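Long-range contacts in poly(ADP-ribose) glycohydrolase (Thermomonospora curvata, PDB 3SIG), which probably hydrolyses the ribose-ribose bonds of poly(ADP-ribose) chains to release ADP-ribose, using a pocket built on a macrodomain fold: residues L75-R80 with H252-V257; V153-D158 with V170-S175; Q88-N93 with R213-G218; S24-P29 with L163-Y168. One frame throughout, in Å; residues are numbered along the deposited sequence.

Interaction 1: residues L75-R80 with H252-V257. With AR6 ([(2R,3S,4R,5R)-5-(6-aminopurin-9-yl)-3,4-dihydroxy-oxolan-2-yl]methyl [hydroxy-[[(2R,3S,4R,5S)-3,4,5-trihydroxyoxolan-2-yl]methoxy]phosphoryl] hydrogen phosphate), chain B.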
# COMPACT_ATOMS: atom_id res chain seq x y z
N LEU A 75 -5.92 3.75 5.23
CA LEU A 75 -7.00 2.93 5.77
C LEU A 75 -8.30 3.66 5.92
O LEU A 75 -9.36 3.07 5.68
CB LEU A 75 -6.58 2.31 7.08
CG LEU A 75 -5.53 1.21 6.89
CD1 LEU A 75 -5.15 0.67 8.23
CD2 LEU A 75 -5.96 0.07 5.97
N ALA A 76 -8.27 4.93 6.27
CA ALA A 76 -9.52 5.68 6.43
C ALA A 76 -10.21 5.80 5.08
O ALA A 76 -11.41 5.63 4.95
CB ALA A 76 -9.27 7.05 7.05
N ALA A 77 -9.44 6.10 4.05
CA ALA A 77 -10.02 6.19 2.71
C ALA A 77 -10.58 4.84 2.30
O ALA A 77 -11.69 4.76 1.74
CB ALA A 77 -8.97 6.68 1.69
N ALA A 78 -9.85 3.77 2.51
CA ALA A 78 -10.33 2.43 2.17
C ALA A 78 -11.61 2.09 2.91
O ALA A 78 -12.55 1.55 2.32
CB ALA A 78 -9.29 1.42 2.46
N ARG A 79 -11.72 2.47 4.17
CA ARG A 79 -12.91 2.17 4.95
C ARG A 79 -14.10 2.93 4.43
O ARG A 79 -15.22 2.40 4.36
CB ARG A 79 -12.62 2.51 6.40
CG ARG A 79 -13.63 1.99 7.39
CD ARG A 79 -13.18 2.31 8.79
NE ARG A 79 -14.15 1.87 9.79
CZ ARG A 79 -14.18 2.30 11.04
NH1 ARG A 79 -13.28 3.15 11.47
NH2 ARG A 79 -15.11 1.87 11.88
N ARG A 80 -13.90 4.20 4.09
CA ARG A 80 -14.95 5.04 3.53
C ARG A 80 -15.49 4.44 2.25
O ARG A 80 -16.71 4.31 2.05
CB ARG A 80 -14.44 6.46 3.32
CG ARG A 80 -15.44 7.35 2.61
CD ARG A 80 -15.00 8.82 2.53
NE ARG A 80 -13.71 9.01 1.86
CZ ARG A 80 -13.56 9.28 0.57
NH1 ARG A 80 -14.61 9.38 -0.24
NH2 ARG A 80 -12.35 9.46 0.06
N HIS A 252 -12.90 4.98 -9.46
CA HIS A 252 -12.63 5.92 -8.38
C HIS A 252 -11.20 5.70 -7.90
O HIS A 252 -10.79 4.57 -7.63
CB HIS A 252 -13.62 5.64 -7.26
CG HIS A 252 -13.64 6.65 -6.15
ND1 HIS A 252 -14.52 6.52 -5.09
CD2 HIS A 252 -12.91 7.75 -5.89
CE1 HIS A 252 -14.32 7.50 -4.23
NE2 HIS A 252 -13.37 8.28 -4.70
N VAL A 253 -10.43 6.77 -7.91
CA VAL A 253 -9.08 6.77 -7.36
C VAL A 253 -9.00 7.85 -6.31
O VAL A 253 -9.32 9.03 -6.59
CB VAL A 253 -8.05 7.07 -8.43
CG1 VAL A 253 -6.64 7.18 -7.84
CG2 VAL A 253 -8.08 5.98 -9.53
N VAL A 254 -8.59 7.47 -5.11
CA VAL A 254 -8.34 8.45 -4.04
C VAL A 254 -6.86 8.52 -3.77
O VAL A 254 -6.21 7.48 -3.57
CB VAL A 254 -9.02 8.04 -2.71
CG1 VAL A 254 -8.80 9.10 -1.61
CG2 VAL A 254 -10.50 7.76 -2.90
N PHE A 255 -6.32 9.73 -3.80
CA PHE A 255 -4.98 10.00 -3.29
C PHE A 255 -5.17 10.43 -1.86
O PHE A 255 -5.46 11.61 -1.58
CB PHE A 255 -4.26 11.04 -4.15
CG PHE A 255 -4.02 10.57 -5.55
CD1 PHE A 255 -2.99 9.72 -5.86
CD2 PHE A 255 -4.86 10.95 -6.57
CE1 PHE A 255 -2.76 9.29 -7.17
CE2 PHE A 255 -4.63 10.53 -7.88
CZ PHE A 255 -3.61 9.68 -8.16
N ALA A 256 -5.02 9.45 -0.96
CA ALA A 256 -5.18 9.67 0.47
C ALA A 256 -3.80 10.00 1.03
O ALA A 256 -2.93 9.12 1.06
CB ALA A 256 -5.76 8.43 1.13
N VAL A 257 -3.58 11.27 1.37
CA VAL A 257 -2.27 11.72 1.73
C VAL A 257 -2.34 12.35 3.12
O VAL A 257 -2.77 13.50 3.28
CB VAL A 257 -1.70 12.71 0.73
CG1 VAL A 257 -0.24 12.98 1.11
CG2 VAL A 257 -1.81 12.17 -0.71
N1 AR6 B . -1.79 7.20 5.01
C2 AR6 B . -1.61 8.02 3.97
N3 AR6 B . -0.49 8.75 3.71
C4 AR6 B . 0.49 8.57 4.62
C5 AR6 B . 0.35 7.69 5.76
C6 AR6 B . -0.84 7.03 5.88
N6 AR6 B . -1.05 6.18 6.97
N7 AR6 B . 1.61 7.76 6.46
C8 AR6 B . 2.35 8.60 5.82
N9 AR6 B . 1.76 9.14 4.72
PA AR6 B . 6.02 6.58 3.79
PB AR6 B . 7.80 5.64 1.59
C1' AR6 B . 2.24 10.08 3.71
O1A AR6 B . 7.14 7.42 4.29
O1B AR6 B . 7.37 4.84 0.37
C1D AR6 B . 8.33 2.27 5.72
O1D AR6 B . 9.17 2.06 6.82
C2' AR6 B . 3.32 11.02 4.21
O2' AR6 B . 3.18 12.27 3.60
O2A AR6 B . 5.40 5.59 4.74
O2B AR6 B . 8.43 6.97 1.37
C2D AR6 B . 8.44 1.08 4.85
O2D AR6 B . 8.35 -0.16 5.46
C3' AR6 B . 4.56 10.36 3.74
O3' AR6 B . 5.59 11.26 3.50
O3A AR6 B . 6.47 5.84 2.45
C3D AR6 B . 9.50 1.41 3.89
O3D AR6 B . 10.68 0.97 4.52
C4' AR6 B . 4.16 9.65 2.48
O4' AR6 B . 2.77 9.44 2.57
C4D AR6 B . 9.41 2.89 3.80
O4D AR6 B . 8.80 3.38 4.99
C5' AR6 B . 4.88 8.33 2.20
O5' AR6 B . 4.76 7.45 3.30
C5D AR6 B . 8.64 3.39 2.57
O5D AR6 B . 8.76 4.80 2.52
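Ala77, Arg80 and Val254 carry most of the contact between the helical residues 75-80 and residues 252-257, strand as far as Ala256. The methyl of Ala77 is directed at the strand and settles against that of Ala256, CB to CB at 3.7 Å; CG1 of Val254 comes to 4.1 Å from the same Ala77 CB. With side chains no larger than these, the helix axis passes 8.9 Å from the strand axis. One turn on, Arg80 reaches across with its CG anti to the backbone N (chi1 174°) and its chain bent at chi3. NH2 of Arg80 lies 3.9 Å from both CG1 and CG2 of Val254. This is a helix packed on the inner strands of a mixed sheet, its direction nearly opposed to the strand's (151°), as expected for the macrodomain clan to which the family belongs. The polar end of Arg80 is held by acidic residues outside the contact: NE forms a salt bridge with Glu72 and NH2 one with Glu68. Glu68 OE1 also accepts from NE2 of His252, whose CE1 lies 4.4 Å from Arg80 NH1, with that nitrogen near the plane of the imidazole and at its edge. The end of the strand meets the bound ADP-ribose: the carbonyl oxygen of Ala256 approaches C2 of the adenine to 3.4 Å, and just after it CA of Val257 lies near N3.

Interaction 2: residues V153-D158 with V170-S175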
# COMPACT_ATOMS: atom_id res chain seq x y z
N VAL A 153 -7.63 -8.93 2.48
CA VAL A 153 -6.97 -8.83 3.77
C VAL A 153 -7.93 -8.15 4.74
O VAL A 153 -8.40 -7.03 4.49
CB VAL A 153 -5.68 -8.00 3.66
CG1 VAL A 153 -5.05 -7.83 5.01
CG2 VAL A 153 -4.71 -8.68 2.70
N PRO A 154 -8.19 -8.76 5.90
CA PRO A 154 -9.05 -8.12 6.87
C PRO A 154 -8.32 -6.95 7.55
O PRO A 154 -7.15 -7.08 7.94
CB PRO A 154 -9.39 -9.25 7.85
CG PRO A 154 -8.30 -10.22 7.70
CD PRO A 154 -7.81 -10.12 6.29
N VAL A 155 -9.03 -5.84 7.71
CA VAL A 155 -8.57 -4.65 8.41
C VAL A 155 -9.44 -4.53 9.64
O VAL A 155 -10.68 -4.57 9.55
CB VAL A 155 -8.72 -3.40 7.53
CG1 VAL A 155 -8.24 -2.16 8.26
CG2 VAL A 155 -7.94 -3.56 6.26
N PHE A 156 -8.81 -4.39 10.79
CA PHE A 156 -9.51 -4.48 12.07
C PHE A 156 -9.05 -3.46 13.11
O PHE A 156 -9.40 -3.62 14.29
CB PHE A 156 -9.46 -5.93 12.63
CG PHE A 156 -8.07 -6.54 12.64
CD1 PHE A 156 -7.70 -7.45 11.67
CD2 PHE A 156 -7.15 -6.23 13.64
CE1 PHE A 156 -6.44 -8.01 11.67
CE2 PHE A 156 -5.88 -6.79 13.63
CZ PHE A 156 -5.53 -7.67 12.64
N ARG A 157 -8.35 -2.38 12.71
CA ARG A 157 -8.11 -1.25 13.59
C ARG A 157 -8.41 0.05 12.88
O ARG A 157 -8.27 0.13 11.64
CB ARG A 157 -6.67 -1.17 14.12
CG ARG A 157 -6.20 -2.35 14.91
CD ARG A 157 -4.86 -2.05 15.58
NE ARG A 157 -4.30 -3.27 16.12
CZ ARG A 157 -4.46 -3.65 17.37
NH1 ARG A 157 -5.15 -2.91 18.21
NH2 ARG A 157 -3.94 -4.79 17.78
N ASP A 158 -8.78 1.09 13.64
CA ASP A 158 -8.89 2.44 13.11
C ASP A 158 -7.55 3.18 13.22
O ASP A 158 -6.56 2.60 13.61
CB ASP A 158 -10.01 3.20 13.81
CG ASP A 158 -9.72 3.50 15.27
OD1 ASP A 158 -8.59 3.37 15.79
OD2 ASP A 158 -10.68 3.95 15.96
N VAL A 170 -9.87 -5.44 2.28
CA VAL A 170 -9.33 -4.76 1.09
C VAL A 170 -8.27 -5.61 0.49
O VAL A 170 -7.65 -6.44 1.17
CB VAL A 170 -8.73 -3.40 1.46
CG1 VAL A 170 -9.73 -2.55 2.26
CG2 VAL A 170 -7.47 -3.54 2.30
N ALA A 171 -7.94 -5.36 -0.77
CA ALA A 171 -6.75 -5.94 -1.38
C ALA A 171 -5.60 -4.96 -1.19
O ALA A 171 -5.77 -3.73 -1.27
CB ALA A 171 -6.97 -6.21 -2.84
N PHE A 172 -4.41 -5.51 -0.99
CA PHE A 172 -3.19 -4.71 -0.98
C PHE A 172 -2.31 -5.02 -2.17
O PHE A 172 -2.23 -6.18 -2.62
CB PHE A 172 -2.41 -4.87 0.32
CG PHE A 172 -3.06 -4.20 1.51
CD1 PHE A 172 -3.01 -2.83 1.68
CD2 PHE A 172 -3.77 -4.95 2.44
CE1 PHE A 172 -3.63 -2.22 2.77
CE2 PHE A 172 -4.37 -4.34 3.56
CZ PHE A 172 -4.30 -2.98 3.70
N LEU A 173 -1.63 -3.97 -2.63
CA LEU A 173 -0.62 -4.04 -3.66
C LEU A 173 0.66 -3.57 -3.02
O LEU A 173 0.74 -2.41 -2.62
CB LEU A 173 -0.99 -3.11 -4.82
CG LEU A 173 -2.42 -3.28 -5.36
CD1 LEU A 173 -2.94 -2.09 -6.10
CD2 LEU A 173 -2.45 -4.46 -6.24
N THR A 174 1.65 -4.47 -2.93
CA THR A 174 2.90 -4.20 -2.23
C THR A 174 4.01 -4.06 -3.24
O THR A 174 4.40 -5.04 -3.88
CB THR A 174 3.16 -5.32 -1.19
OG1 THR A 174 2.22 -5.15 -0.13
CG2 THR A 174 4.53 -5.33 -0.57
N SER A 175 4.48 -2.83 -3.39
CA SER A 175 5.50 -2.48 -4.36
C SER A 175 6.34 -1.38 -3.74
O SER A 175 5.80 -0.35 -3.36
CB SER A 175 4.83 -1.94 -5.63
OG SER A 175 5.74 -1.33 -6.54
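Val153 and Val170 form an antiparallel hydrogen-bonded pair, in which Val153 N donates to Val170 O at 2.8 Å and Val170 N returns the bond to Val153 O at 3.1 Å. They belong to a beta hairpin of strands 147-157 and 163-175 within the mixed sheet of the macrodomain fold. The return bond is the straighter, 162° at the hydrogen against 138°. Residues 153-157 and 170-175 cross at 108°, so the pairing of these two segments is confined to this one bridge, and side chains fill the angle beyond it. Val153 sits at the edge of the Phe172 ring: its CB lies in the ring plane, 3.8 Å from CD2, while CG1 is equally close to CE2. An alanine in place of Val153 would remove both methyls and would probably open a gap beside the CD2-CE2 edge of Phe172, leaving that ring freer to shift. CG2 of Val170, from the same strand as Phe172, lies over one face of the ring, toward its rim, and stands between the backbone N and the carbonyl carbon of its own residue. That same CG2 of Val170 meets CG2 of Val155 at 4.0 Å.

Interaction 3: residues Q88-N93 with R213-G218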
# COMPACT_ATOMS: atom_id res chain seq x y z
N GLN A 88 -14.58 -4.87 -3.80
CA GLN A 88 -13.39 -4.76 -2.95
C GLN A 88 -12.39 -3.70 -3.45
O GLN A 88 -12.01 -3.70 -4.64
CB GLN A 88 -12.73 -6.11 -2.87
CG GLN A 88 -11.65 -6.20 -1.82
CD GLN A 88 -11.09 -7.61 -1.72
OE1 GLN A 88 -10.01 -7.89 -2.23
NE2 GLN A 88 -11.83 -8.50 -1.10
N VAL A 89 -11.98 -2.82 -2.56
CA VAL A 89 -11.08 -1.73 -2.87
C VAL A 89 -9.65 -2.26 -2.83
O VAL A 89 -9.34 -3.16 -2.03
CB VAL A 89 -11.25 -0.62 -1.81
CG1 VAL A 89 -10.25 0.51 -1.95
CG2 VAL A 89 -12.68 -0.09 -1.84
N ALA A 90 -8.77 -1.74 -3.68
CA ALA A 90 -7.32 -2.05 -3.61
C ALA A 90 -6.56 -0.85 -3.13
O ALA A 90 -6.82 0.29 -3.54
CB ALA A 90 -6.80 -2.50 -4.97
N CYS A 91 -5.57 -1.08 -2.27
CA CYS A 91 -4.72 -0.07 -1.68
C CYS A 91 -3.26 -0.34 -1.92
O CYS A 91 -2.80 -1.47 -1.75
CB CYS A 91 -4.93 -0.10 -0.15
SG CYS A 91 -6.58 0.20 0.46
N LEU A 92 -2.52 0.70 -2.29
CA LEU A 92 -1.07 0.61 -2.41
C LEU A 92 -0.40 0.71 -1.04
O LEU A 92 -0.62 1.69 -0.32
CB LEU A 92 -0.58 1.71 -3.38
CG LEU A 92 0.94 1.84 -3.55
CD1 LEU A 92 1.55 0.58 -4.10
CD2 LEU A 92 1.23 3.02 -4.47
N ASN A 93 0.37 -0.32 -0.71
CA ASN A 93 1.27 -0.35 0.43
C ASN A 93 2.60 0.22 0.00
O ASN A 93 3.21 -0.26 -0.96
CB ASN A 93 1.43 -1.82 0.86
CG ASN A 93 2.50 -2.02 1.92
OD1 ASN A 93 2.87 -1.09 2.62
ND2 ASN A 93 3.02 -3.25 2.03
N ARG A 213 -11.82 -1.80 -9.36
CA ARG A 213 -12.19 -0.58 -10.01
C ARG A 213 -12.03 0.65 -9.13
O ARG A 213 -12.10 1.77 -9.62
CB ARG A 213 -13.63 -0.65 -10.47
CG ARG A 213 -13.96 -1.85 -11.36
CD ARG A 213 -13.90 -1.48 -12.83
NE ARG A 213 -14.93 -0.50 -13.18
CZ ARG A 213 -14.71 0.63 -13.85
NH1 ARG A 213 -13.49 0.94 -14.25
NH2 ARG A 213 -15.72 1.45 -14.13
N ARG A 214 -11.77 0.45 -7.84
CA ARG A 214 -11.56 1.57 -6.91
C ARG A 214 -10.23 1.38 -6.17
O ARG A 214 -9.95 0.28 -5.66
CB ARG A 214 -12.75 1.67 -5.94
CG ARG A 214 -14.05 1.88 -6.69
CD ARG A 214 -15.24 2.18 -5.78
NE ARG A 214 -15.50 1.06 -4.88
CZ ARG A 214 -16.01 1.17 -3.66
NH1 ARG A 214 -16.40 2.34 -3.19
NH2 ARG A 214 -16.14 0.08 -2.92
N LEU A 215 -9.42 2.44 -6.19
CA LEU A 215 -8.07 2.42 -5.65
C LEU A 215 -7.85 3.47 -4.61
O LEU A 215 -8.39 4.59 -4.67
CB LEU A 215 -7.05 2.71 -6.73
CG LEU A 215 -7.18 1.91 -8.02
CD1 LEU A 215 -6.07 2.33 -9.00
CD2 LEU A 215 -7.18 0.41 -7.83
N VAL A 216 -6.98 3.13 -3.70
CA VAL A 216 -6.44 4.11 -2.76
C VAL A 216 -4.93 4.18 -2.99
O VAL A 216 -4.21 3.21 -2.69
CB VAL A 216 -6.76 3.81 -1.28
CG1 VAL A 216 -6.17 4.89 -0.40
CG2 VAL A 216 -8.29 3.71 -1.05
N LEU A 217 -4.50 5.30 -3.53
CA LEU A 217 -3.09 5.60 -3.82
C LEU A 217 -2.68 6.77 -2.93
O LEU A 217 -3.41 7.16 -2.01
CB LEU A 217 -2.92 5.97 -5.31
CG LEU A 217 -3.43 4.92 -6.30
CD1 LEU A 217 -3.27 5.42 -7.73
CD2 LEU A 217 -2.74 3.60 -6.12
N GLY A 218 -1.49 7.30 -3.14
CA GLY A 218 -1.01 8.40 -2.29
C GLY A 218 0.42 8.73 -2.66
O GLY A 218 0.88 8.41 -3.77
O HOH W 1 -12.93 -1.98 -6.59
O HOH W 2 -2.11 4.15 -0.96
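Ala90 and Val216 are linked by the shortest of three backbone hydrogen bonds that join two parallel strands in the middle of the mixed macrodomain sheet, Val216 N to Ala90 O at 2.8 Å. Ala90 N donates to Arg214 O, and Leu92 N to Val216 O, both at 3.1 Å and nearly straight, with 172° and 169° at the hydrogen. The donors alternate between the strands, as parallel pairing requires. Two of the acceptor oxygens also receive CA-H...O contacts: CA of Leu215 is 3.2 Å from Ala90 O, and CA of Cys91 approaches Val216 O. Water lies at both ends of this ladder. At one end a water 2.8 Å from Gln88 O, where other acceptors compete for its protons, accepts from Arg214 N and bridges the chain before Ala90 to the start of strand 214-217; at the other, a second water lies 2.9 Å from both Leu92 O and Val216 O, with the same competition, a further partner for Val216 O. Leu92 O is bonded besides to NE2 of Gln111, which itself binds ADP-ribose through its backbone N.

The guanidinium of Arg214 is satisfied outside the pair, NE by a salt bridge to Asp87 and NH1 by the carbonyl of Leu81. Its chain is bent at chi3 (-62°), and CG2 of Val89 lies over one face of the guanidinium, 3.6 Å from NH2. Successive side chains point to alternate faces of the sheet: Ala90 meets Leu215 on one, while on the other SG of Cys91 rests 4.0 Å from CB of Val216.

Interaction 4: residues S24-P29 with L163-Y168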
# COMPACT_ATOMS: atom_id res chain seq x y z
N SER A 24 -16.57 -3.16 22.47
CA SER A 24 -17.87 -3.50 23.04
C SER A 24 -17.78 -4.76 23.85
O SER A 24 -18.66 -5.02 24.68
CB SER A 24 -18.89 -3.75 21.93
OG SER A 24 -18.55 -4.93 21.22
N GLY A 25 -16.76 -5.56 23.63
CA GLY A 25 -16.65 -6.88 24.21
C GLY A 25 -16.94 -7.98 23.21
O GLY A 25 -16.65 -9.14 23.50
N ARG A 26 -17.48 -7.65 22.05
CA ARG A 26 -17.70 -8.62 20.98
C ARG A 26 -16.37 -9.29 20.64
O ARG A 26 -15.37 -8.63 20.44
CB ARG A 26 -18.26 -7.90 19.74
CG ARG A 26 -18.41 -8.74 18.49
CD ARG A 26 -18.92 -7.94 17.28
NE ARG A 26 -19.47 -8.84 16.26
CZ ARG A 26 -18.98 -9.02 15.03
NH1 ARG A 26 -17.91 -8.35 14.60
NH2 ARG A 26 -19.57 -9.87 14.20
N VAL A 27 -16.38 -10.62 20.53
CA VAL A 27 -15.22 -11.37 20.08
C VAL A 27 -15.38 -11.65 18.58
O VAL A 27 -16.32 -12.32 18.14
CB VAL A 27 -15.01 -12.66 20.90
CG1 VAL A 27 -13.79 -13.36 20.40
CG2 VAL A 27 -14.85 -12.31 22.39
N VAL A 28 -14.48 -11.09 17.82
CA VAL A 28 -14.55 -11.09 16.38
C VAL A 28 -13.60 -12.16 15.80
O VAL A 28 -12.40 -12.11 16.02
CB VAL A 28 -14.13 -9.70 15.81
CG1 VAL A 28 -14.20 -9.72 14.29
CG2 VAL A 28 -15.02 -8.62 16.38
N PRO A 29 -14.14 -13.12 15.02
CA PRO A 29 -13.30 -14.14 14.40
C PRO A 29 -12.65 -13.64 13.11
O PRO A 29 -13.34 -13.01 12.33
CB PRO A 29 -14.31 -15.25 14.09
CG PRO A 29 -15.58 -14.55 13.85
CD PRO A 29 -15.57 -13.32 14.72
N LEU A 163 -9.47 -1.45 18.06
CA LEU A 163 -10.00 -2.57 17.32
C LEU A 163 -11.42 -2.27 16.85
O LEU A 163 -12.17 -1.62 17.56
CB LEU A 163 -9.94 -3.86 18.16
CG LEU A 163 -8.52 -4.38 18.40
CD1 LEU A 163 -8.45 -5.30 19.61
CD2 LEU A 163 -7.98 -5.07 17.15
N LEU A 164 -11.80 -2.78 15.68
CA LEU A 164 -13.09 -2.45 15.08
C LEU A 164 -14.16 -3.44 15.47
O LEU A 164 -13.93 -4.66 15.56
CB LEU A 164 -12.98 -2.42 13.55
CG LEU A 164 -12.01 -1.40 12.96
CD1 LEU A 164 -11.97 -1.46 11.45
CD2 LEU A 164 -12.39 0.01 13.37
N GLU A 165 -15.36 -2.92 15.66
CA GLU A 165 -16.53 -3.78 15.90
C GLU A 165 -16.81 -4.66 14.70
O GLU A 165 -17.17 -5.82 14.82
CB GLU A 165 -17.76 -2.93 16.20
CG GLU A 165 -17.66 -2.13 17.48
CD GLU A 165 -17.53 -3.00 18.72
OE1 GLU A 165 -18.10 -4.11 18.73
OE2 GLU A 165 -16.84 -2.58 19.68
N GLU A 166 -16.56 -4.11 13.51
CA GLU A 166 -16.79 -4.82 12.27
C GLU A 166 -15.59 -4.61 11.35
O GLU A 166 -15.39 -3.53 10.84
CB GLU A 166 -18.05 -4.27 11.59
CG GLU A 166 -18.35 -4.86 10.22
CD GLU A 166 -18.81 -6.30 10.30
OE1 GLU A 166 -19.87 -6.56 10.91
OE2 GLU A 166 -18.11 -7.18 9.74
N PRO A 167 -14.81 -5.65 11.17
CA PRO A 167 -13.68 -5.58 10.23
C PRO A 167 -14.16 -5.47 8.79
O PRO A 167 -15.27 -5.82 8.46
CB PRO A 167 -12.95 -6.90 10.46
CG PRO A 167 -14.00 -7.80 11.10
CD PRO A 167 -14.91 -6.96 11.83
N TYR A 168 -13.30 -4.97 7.93
CA TYR A 168 -13.60 -4.89 6.51
C TYR A 168 -12.43 -5.46 5.76
O TYR A 168 -11.36 -5.56 6.31
CB TYR A 168 -13.95 -3.45 6.08
CG TYR A 168 -12.87 -2.42 6.28
CD1 TYR A 168 -12.60 -1.90 7.52
CD2 TYR A 168 -12.08 -2.00 5.22
CE1 TYR A 168 -11.61 -0.98 7.72
CE2 TYR A 168 -11.10 -1.07 5.40
CZ TYR A 168 -10.84 -0.56 6.64
OH TYR A 168 -9.83 0.39 6.82
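Glu165 presents both carboxylate oxygens to Ser24 and takes two hydrogen bonds from that one residue. Ser24 N donates to OE2 of Glu165 at 2.9 Å, on the syn lone pair, and Ser24 OG gives its proton to OE1 of Glu165 at 2.7 Å, again from the syn side but 22° out of the carboxylate plane. A bend at chi2 (-63°) swings CD of Glu165 round toward the serine. Ser24 OG also accepts from the backbone N of Arg26, an ST turn that fixes the hydroxyl. The Arg26 side chain, extended from CG to NE, crosses Glu165 with its guanidinium turned 49° from the carboxylate, and its NH1 meets the main-chain O of Glu165 at 2.6 Å in a weak, bent bond. Deeper in, Val28 and Pro167 approach tip to tip, CG1 to CG at 3.7 Å. A glutamine in place of Glu165 would probably weaken the grip on Ser24, since an amide has only one oxygen to accept from the two donors. Here the corner between strands 163-164 and 167-168 is joined to the hairpin 19-29. Neutral donors of Ser24 meet the carboxylate and cationic Arg26 a carbonyl, with no salt bridge between Arg26 and Glu165.

Overall arrangement
Interactions 1, 2 and 3 are buried and build on one mixed sheet, whereas interaction 4 lies about 23 Å from the chain centre and is partly open at the surface. Strand 163-175 serves both interactions 2 and 4, pairing with 90-94 of interaction 3 at its inner end; strand 214-217 then passes the sheet on to 252-256 of interaction 1. Backbone hydrogen bonds dominate interaction 3, a single bridge with apolar filling marks interaction 2, and interaction 1 has side-chain packing without a direct hydrogen bond. Interaction 4 relies instead on a carboxylate. Helix 74-84 ties these regions together, with Leu75 against Val155 and Phe172, and Ala78 against Cys91.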